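Side-chain contacts in inorganic polyphosphate/ATP-glucomannokinase (Arthrobacter sp., PDB 1WOQ), which phosphorylates glucose and mannose, using inorganic polyphosphate or ATP as the phosphoryl donor: residues Ala127-Ala132 and Gly161-Asn166; Ile147-Gly152 and Val200-Tyr205; Phe218-Gly223 and Asp229-Asn234. One frame throughout, in Å; residues are numbered along the deposited sequence.

All three contacts reach one mixed five-stranded sheet of this actin-like ATPase fold. Along the chain, interactions 1 and 2 interleave, and interaction 3 follows both. Interactions 2 and 3 lie close, with centres about 9 Å apart. Their strands, 143-149 and 217-221, are parallel neighbours, and Ile147 is probably hydrogen-bonded to Ile219 and Gly221 across the sheet. Leu149 packs on Val220, and Leu202 on Tyr231, so the two contacts share one buried layer between the sheet, helix 195-213 and the loop 229-234. Interaction 1 is centred about 19 Å from interaction 2 and 18 Å from interaction 3, but Glu131 OE1 packs on Ile219 CG2. Strand 143-149 leads from the shared layer to the glucose pocket at Gly152.

Interaction 1: residues Ala127-Ala132 and Gly161-Asn166; sequences AGLAEA and GKLVPN
Leu129 and Leu163 meet through different first torsions. In Leu129, CG stands anti to the carbonyl carbon and beside the backbone N (chi1 -72°). The extended second torsion (chi2 172°) carries CD1 away from CA and leaves CD2 as the branch turned to the strand. In Leu163, CG lies anti to the backbone N (chi1 171°), with CB pointing toward the helix. The two side chains cross at about a right angle. Leu129 CD2 does most of the touching. It lies 3.7 Å from Leu163 CB and 4.1 Å from Leu163 CD2. Leu129 CG comes up to the same methyl, 4.2 Å from Leu163 CD2. The branch of one leucine therefore rests against both the root and one tip of the other.

Nearly one turn further on, Ala132 faces Gly161. Its methyl carbon CB is 4.3 Å from the carbonyl oxygen Gly161 O, a loose approach without a hydrogen bond. Gly161 sits in the turn before strand 162-164. No polar bond spans the two segments. Contact between them is by van der Waals packing, and it passes from a buried leucine to an exposed turn.

The contact joins helix 123-134 to edge strand 162-164. Ile121 of strand 118-122 touches both leucines. Ile158 of the adjacent strand 153-159 touches Leu163 and Ala132. Leu129 also packs on Ile257, Glu258 and Leu261 of helix 250-262. The pair thus lies where the last strand of one sheet, the edge of the other and two helices come together.

Interaction 2: residues Ile147-Gly152 and Val200-Tyr205; sequences ITLGTG and VLLQRY. With PO4 (phosphate ion), chain D.
Ile147 and Tyr205 make the closer packing between strand 143-149 and helix 195-213. Their side chains come from opposite directions. Ile147 CG2 lies 4.0 Å from Tyr205 CE2, approaching the ring obliquely. The other branch reaches further along the ring: Ile147 CD1 is 4.0 Å from the phenol oxygen, Tyr205 OH. With the tyrosine chi1 at -178°, CG lies opposite the backbone N, which carries the ring across to the sheet. Leu149 and Leu202 form a looser second point, with Leu149 CD1 4.4 Å from Leu202 CD2. All four residues are buried, and no hydrogen bond joins the two segments.

The solvent side is at Thr151, in the turn after the strand. There Thr151 grips a phosphate ion, probably from the crystallisation liquor. Thr151 N donates to phosphate O2 at 3.0 Å, nearly straight at 175°. Thr151 OG1 donates to phosphate O4 at 2.8 Å. Gly21 N also bonds the ion. Next along the turn, Gly152 touches the bound glucose.

The chemistry is divided. The helix side is apolar, and the one buried hydroxyl in it, Tyr205 OH, is hydrogen-bonded to Leu169 O. The turn instead offers a backbone N-H and a hydroxyl to an anion. This is consistent with a place where phosphate groups of a donor could lie, as in other kinases of the actin-like ATPase clan.

Interaction 3: residues Phe218-Gly223 and Asp229-Asn234; sequences FIVGGG and DEYLPN
Val220 receives two side chains from the loop 229-234, one on each methyl. Val220 CG1 lies 4.1 Å from the phenol oxygen Tyr231 OH. Val220 CG2 is 4.2 Å from Leu232 CD2, in plain apolar contact. Val220 and Tyr231 come from opposite directions. The valine chi1 of -177° sets CG1 and CG2 on two sides of CB. In Tyr231, CG sits between the backbone N and the carbonyl carbon (chi1 50°). The CB atoms of Tyr231 and Leu232 point toward the strand.

The bond of Tyr231 OH to Ile224 O, in the link between the two segments, holds the far end of the ring in place. Tyr231 also packs on Ser199 and Leu202 of helix 195-213 and on Leu149 of strand 143-149. Leu232 rests on Ile241 and Pro243 of strand 241-243, and Val220 touches Ile241 as well. Asn234 N bonds Tyr231 O at 3.1 Å, the turn of the 3-10 segment 232-234.

Further out, Asp229 forms a salt bridge with Arg227, and Asn234 ND2 bonds Ser199 OG. The strand ends at Gly221, and the chain runs on through Gly222 and Gly223. Gly222 O accepts from Ser225 OG. The contact between the segments is therefore apolar in kind. Its one buried hydroxyl is satisfied by a main-chain carbonyl, which leaves the valine facing carbon and an already bonded oxygen.

Interaction 1: residues Ala127-Ala132 and Gly161-Asn166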
# COMPACT_ATOMS: atom_id res chain seq x y z
N ALA A 127 -0.32 -1.98 3.46
CA ALA A 127 -0.26 -3.35 2.95
C ALA A 127 0.56 -4.20 3.92
O ALA A 127 0.25 -5.36 4.16
CB ALA A 127 0.38 -3.37 1.56
N GLY A 128 1.62 -3.61 4.47
CA GLY A 128 2.47 -4.32 5.42
C GLY A 128 1.75 -4.65 6.71
O GLY A 128 1.86 -5.77 7.23
N LEU A 129 0.99 -3.69 7.24
CA LEU A 129 0.24 -3.92 8.47
C LEU A 129 -0.71 -5.09 8.26
O LEU A 129 -0.84 -5.97 9.12
CB LEU A 129 -0.58 -2.68 8.86
CG LEU A 129 0.16 -1.45 9.39
CD1 LEU A 129 -0.82 -0.29 9.53
CD2 LEU A 129 0.80 -1.78 10.72
N ALA A 130 -1.38 -5.10 7.11
CA ALA A 130 -2.32 -6.16 6.79
C ALA A 130 -1.63 -7.52 6.68
O ALA A 130 -2.13 -8.50 7.21
CB ALA A 130 -3.05 -5.83 5.49
N GLU A 131 -0.49 -7.58 5.99
CA GLU A 131 0.23 -8.84 5.84
C GLU A 131 0.77 -9.33 7.18
O GLU A 131 0.81 -10.54 7.43
CB GLU A 131 1.39 -8.70 4.85
CG GLU A 131 0.98 -8.59 3.40
CD GLU A 131 0.13 -9.76 2.93
OE1 GLU A 131 0.56 -10.92 3.09
OE2 GLU A 131 -0.97 -9.51 2.40
N ALA A 132 1.19 -8.40 8.02
CA ALA A 132 1.74 -8.75 9.33
C ALA A 132 0.68 -9.33 10.26
O ALA A 132 0.94 -10.27 11.02
CB ALA A 132 2.38 -7.52 9.97
N GLY A 161 6.74 -7.88 13.93
CA GLY A 161 5.32 -7.64 13.73
C GLY A 161 4.87 -6.19 13.84
O GLY A 161 3.68 -5.90 13.72
N LYS A 162 5.81 -5.28 14.07
CA LYS A 162 5.48 -3.87 14.21
C LYS A 162 5.95 -3.09 12.99
O LYS A 162 6.99 -3.39 12.42
CB LYS A 162 6.14 -3.27 15.45
CG LYS A 162 5.83 -3.99 16.76
CD LYS A 162 6.34 -3.19 17.96
CE LYS A 162 7.84 -2.93 17.88
NZ LYS A 162 8.30 -1.99 18.94
N LEU A 163 5.19 -2.08 12.60
CA LEU A 163 5.55 -1.26 11.45
C LEU A 163 6.60 -0.20 11.76
O LEU A 163 6.44 0.60 12.68
CB LEU A 163 4.32 -0.57 10.86
CG LEU A 163 4.58 0.49 9.78
CD1 LEU A 163 5.04 -0.18 8.49
CD2 LEU A 163 3.31 1.29 9.54
N VAL A 164 7.69 -0.23 11.00
CA VAL A 164 8.75 0.78 11.09
C VAL A 164 8.26 1.62 9.90
O VAL A 164 8.50 1.29 8.74
CB VAL A 164 10.14 0.17 10.79
CG1 VAL A 164 11.19 1.26 10.75
CG2 VAL A 164 10.49 -0.86 11.87
N PRO A 165 7.57 2.73 10.19
CA PRO A 165 7.01 3.60 9.15
C PRO A 165 7.87 4.29 8.11
O PRO A 165 9.03 4.62 8.33
CB PRO A 165 6.19 4.60 9.95
CG PRO A 165 7.02 4.78 11.17
CD PRO A 165 7.43 3.36 11.52
N ASN A 166 7.23 4.48 6.96
CA ASN A 166 7.79 5.21 5.83
C ASN A 166 9.08 4.75 5.16
O ASN A 166 9.86 5.58 4.70
CB ASN A 166 7.91 6.69 6.22
CG ASN A 166 6.56 7.34 6.47
OD1 ASN A 166 6.33 7.97 7.52
ND2 ASN A 166 5.66 7.21 5.51

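Interaction 2: residues Ile147-Gly152 and Val200-Tyr205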
# COMPACT_ATOMS: atom_id res chain seq x y z
N ILE A 147 7.38 -5.88 -0.22
CA ILE A 147 7.70 -5.07 -1.39
C ILE A 147 6.54 -5.14 -2.37
O ILE A 147 6.17 -6.23 -2.81
CB ILE A 147 8.97 -5.61 -2.09
CG1 ILE A 147 10.15 -5.63 -1.11
CG2 ILE A 147 9.29 -4.78 -3.33
CD1 ILE A 147 10.55 -4.26 -0.57
N THR A 148 5.95 -4.00 -2.70
CA THR A 148 4.84 -3.98 -3.64
C THR A 148 5.29 -3.53 -5.03
O THR A 148 6.02 -2.55 -5.17
CB THR A 148 3.70 -3.05 -3.13
OG1 THR A 148 4.15 -1.69 -3.09
CG2 THR A 148 3.26 -3.47 -1.74
N LEU A 149 4.85 -4.26 -6.04
CA LEU A 149 5.21 -3.96 -7.42
C LEU A 149 3.99 -3.46 -8.20
O LEU A 149 3.04 -4.20 -8.41
CB LEU A 149 5.78 -5.21 -8.09
CG LEU A 149 6.96 -5.87 -7.37
CD1 LEU A 149 7.30 -7.19 -8.04
CD2 LEU A 149 8.17 -4.93 -7.39
N GLY A 150 4.02 -2.20 -8.62
CA GLY A 150 2.90 -1.65 -9.36
C GLY A 150 3.36 -0.41 -10.10
O GLY A 150 4.39 -0.46 -10.78
N THR A 151 2.60 0.67 -10.00
CA THR A 151 2.97 1.92 -10.66
C THR A 151 4.36 2.30 -10.15
O THR A 151 5.25 2.68 -10.91
CB THR A 151 1.97 3.04 -10.32
OG1 THR A 151 0.68 2.69 -10.85
CG2 THR A 151 2.42 4.37 -10.93
N GLY A 152 4.55 2.16 -8.84
CA GLY A 152 5.84 2.44 -8.25
C GLY A 152 6.22 1.20 -7.46
O GLY A 152 5.52 0.19 -7.52
N VAL A 200 15.54 -10.89 -13.95
CA VAL A 200 16.92 -10.46 -13.78
C VAL A 200 16.94 -9.19 -12.93
O VAL A 200 17.73 -9.07 -11.99
CB VAL A 200 17.58 -10.15 -15.15
CG1 VAL A 200 18.94 -9.49 -14.94
CG2 VAL A 200 17.74 -11.43 -15.95
N LEU A 201 16.06 -8.25 -13.26
CA LEU A 201 15.96 -7.00 -12.52
C LEU A 201 15.56 -7.25 -11.06
O LEU A 201 16.10 -6.63 -10.15
CB LEU A 201 14.93 -6.08 -13.17
CG LEU A 201 15.39 -5.32 -14.42
CD1 LEU A 201 14.20 -4.65 -15.08
CD2 LEU A 201 16.43 -4.28 -14.02
N LEU A 202 14.63 -8.17 -10.85
CA LEU A 202 14.18 -8.47 -9.50
C LEU A 202 15.26 -9.20 -8.70
O LEU A 202 15.39 -9.00 -7.50
CB LEU A 202 12.89 -9.30 -9.52
CG LEU A 202 11.68 -8.59 -10.14
CD1 LEU A 202 10.46 -9.48 -10.00
CD2 LEU A 202 11.43 -7.26 -9.45
N GLN A 203 16.03 -10.06 -9.38
CA GLN A 203 17.11 -10.78 -8.71
C GLN A 203 18.08 -9.75 -8.15
O GLN A 203 18.55 -9.86 -7.02
CB GLN A 203 17.85 -11.69 -9.71
CG GLN A 203 19.14 -12.34 -9.18
CD GLN A 203 18.90 -13.27 -8.00
OE1 GLN A 203 17.88 -13.96 -7.94
NE2 GLN A 203 19.84 -13.31 -7.07
N ARG A 204 18.38 -8.74 -8.97
CA ARG A 204 19.29 -7.68 -8.57
C ARG A 204 18.71 -6.88 -7.40
O ARG A 204 19.40 -6.62 -6.42
CB ARG A 204 19.55 -6.73 -9.74
CG ARG A 204 20.54 -5.61 -9.42
CD ARG A 204 21.91 -6.18 -9.07
NE ARG A 204 22.33 -5.86 -7.71
CZ ARG A 204 22.87 -4.70 -7.35
NH1 ARG A 204 23.07 -3.74 -8.24
NH2 ARG A 204 23.22 -4.50 -6.08
N TYR A 205 17.44 -6.48 -7.53
CA TYR A 205 16.79 -5.70 -6.48
C TYR A 205 16.70 -6.44 -5.15
O TYR A 205 17.16 -5.93 -4.12
CB TYR A 205 15.37 -5.29 -6.92
CG TYR A 205 14.66 -4.43 -5.90
CD1 TYR A 205 14.91 -3.06 -5.82
CD2 TYR A 205 13.77 -4.98 -4.98
CE1 TYR A 205 14.30 -2.26 -4.85
CE2 TYR A 205 13.16 -4.20 -4.00
CZ TYR A 205 13.43 -2.84 -3.94
OH TYR A 205 12.83 -2.06 -2.97
P PO4 D . -0.97 1.46 -7.83
O1 PO4 D . -0.98 1.93 -6.32
O2 PO4 D . 0.17 0.56 -8.24
O3 PO4 D . -2.31 0.69 -7.91
O4 PO4 D . -1.04 2.77 -8.59

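Interaction 3: residues Phe218-Gly223 and Asp229-Asn234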
# COMPACT_ATOMS: atom_id res chain seq x y z
N PHE A 218 10.60 -12.08 2.62
CA PHE A 218 10.23 -11.07 1.63
C PHE A 218 8.80 -11.44 1.26
O PHE A 218 8.51 -12.61 1.02
CB PHE A 218 11.08 -11.18 0.36
CG PHE A 218 12.36 -10.40 0.39
CD1 PHE A 218 13.56 -11.02 0.06
CD2 PHE A 218 12.36 -9.04 0.68
CE1 PHE A 218 14.75 -10.29 0.00
CE2 PHE A 218 13.55 -8.30 0.62
CZ PHE A 218 14.74 -8.93 0.28
N ILE A 219 7.91 -10.46 1.21
CA ILE A 219 6.53 -10.71 0.81
C ILE A 219 6.30 -9.78 -0.37
O ILE A 219 6.49 -8.57 -0.25
CB ILE A 219 5.52 -10.38 1.92
CG1 ILE A 219 5.75 -11.29 3.13
CG2 ILE A 219 4.10 -10.54 1.40
CD1 ILE A 219 4.93 -10.92 4.35
N VAL A 220 5.92 -10.33 -1.52
CA VAL A 220 5.71 -9.52 -2.70
C VAL A 220 4.25 -9.17 -2.92
O VAL A 220 3.41 -10.06 -3.11
CB VAL A 220 6.26 -10.21 -3.96
CG1 VAL A 220 6.09 -9.31 -5.18
CG2 VAL A 220 7.74 -10.55 -3.76
N GLY A 221 3.95 -7.87 -2.89
CA GLY A 221 2.60 -7.40 -3.10
C GLY A 221 2.46 -6.64 -4.40
O GLY A 221 3.33 -6.71 -5.27
N GLY A 222 1.36 -5.92 -4.54
CA GLY A 222 1.12 -5.17 -5.76
C GLY A 222 0.34 -6.01 -6.75
O GLY A 222 0.28 -7.24 -6.63
N GLY A 223 -0.26 -5.35 -7.74
CA GLY A 223 -1.05 -6.05 -8.73
C GLY A 223 -0.43 -7.28 -9.36
O GLY A 223 -1.02 -8.36 -9.34
N ASP A 229 4.35 -16.52 -9.86
CA ASP A 229 4.85 -17.81 -10.33
C ASP A 229 5.67 -17.69 -11.61
O ASP A 229 6.40 -18.61 -11.98
CB ASP A 229 3.68 -18.78 -10.54
CG ASP A 229 2.65 -18.25 -11.51
OD1 ASP A 229 2.12 -17.14 -11.27
OD2 ASP A 229 2.37 -18.94 -12.52
N GLU A 230 5.56 -16.53 -12.26
CA GLU A 230 6.29 -16.28 -13.50
C GLU A 230 7.71 -15.75 -13.28
O GLU A 230 8.52 -15.73 -14.22
CB GLU A 230 5.53 -15.28 -14.37
CG GLU A 230 4.25 -15.81 -14.99
CD GLU A 230 4.50 -17.01 -15.89
OE1 GLU A 230 5.47 -16.97 -16.67
OE2 GLU A 230 3.71 -17.97 -15.82
N TYR A 231 8.02 -15.31 -12.07
CA TYR A 231 9.35 -14.78 -11.81
C TYR A 231 10.03 -15.19 -10.51
O TYR A 231 11.25 -15.31 -10.46
CB TYR A 231 9.33 -13.25 -11.93
CG TYR A 231 8.23 -12.55 -11.14
CD1 TYR A 231 8.39 -12.27 -9.78
CD2 TYR A 231 7.05 -12.16 -11.77
CE1 TYR A 231 7.39 -11.60 -9.07
CE2 TYR A 231 6.04 -11.49 -11.06
CZ TYR A 231 6.22 -11.21 -9.71
OH TYR A 231 5.23 -10.56 -9.01
N LEU A 232 9.26 -15.41 -9.45
CA LEU A 232 9.87 -15.81 -8.18
C LEU A 232 10.65 -17.11 -8.31
O LEU A 232 11.74 -17.25 -7.76
CB LEU A 232 8.81 -15.93 -7.08
CG LEU A 232 8.11 -14.64 -6.66
CD1 LEU A 232 7.24 -14.92 -5.45
CD2 LEU A 232 9.14 -13.56 -6.34
N PRO A 233 10.11 -18.10 -9.05
CA PRO A 233 10.82 -19.37 -9.21
C PRO A 233 12.23 -19.22 -9.82
O PRO A 233 13.10 -20.06 -9.59
CB PRO A 233 9.89 -20.17 -10.12
CG PRO A 233 8.54 -19.69 -9.70
CD PRO A 233 8.75 -18.19 -9.61
N ASN A 234 12.44 -18.15 -10.57
CA ASN A 234 13.75 -17.90 -11.20
C ASN A 234 14.77 -17.27 -10.27
O ASN A 234 15.97 -17.29 -10.55
CB ASN A 234 13.60 -17.00 -12.42
CG ASN A 234 12.79 -17.63 -13.53
OD1 ASN A 234 12.99 -18.79 -13.88
ND2 ASN A 234 11.86 -16.86 -14.10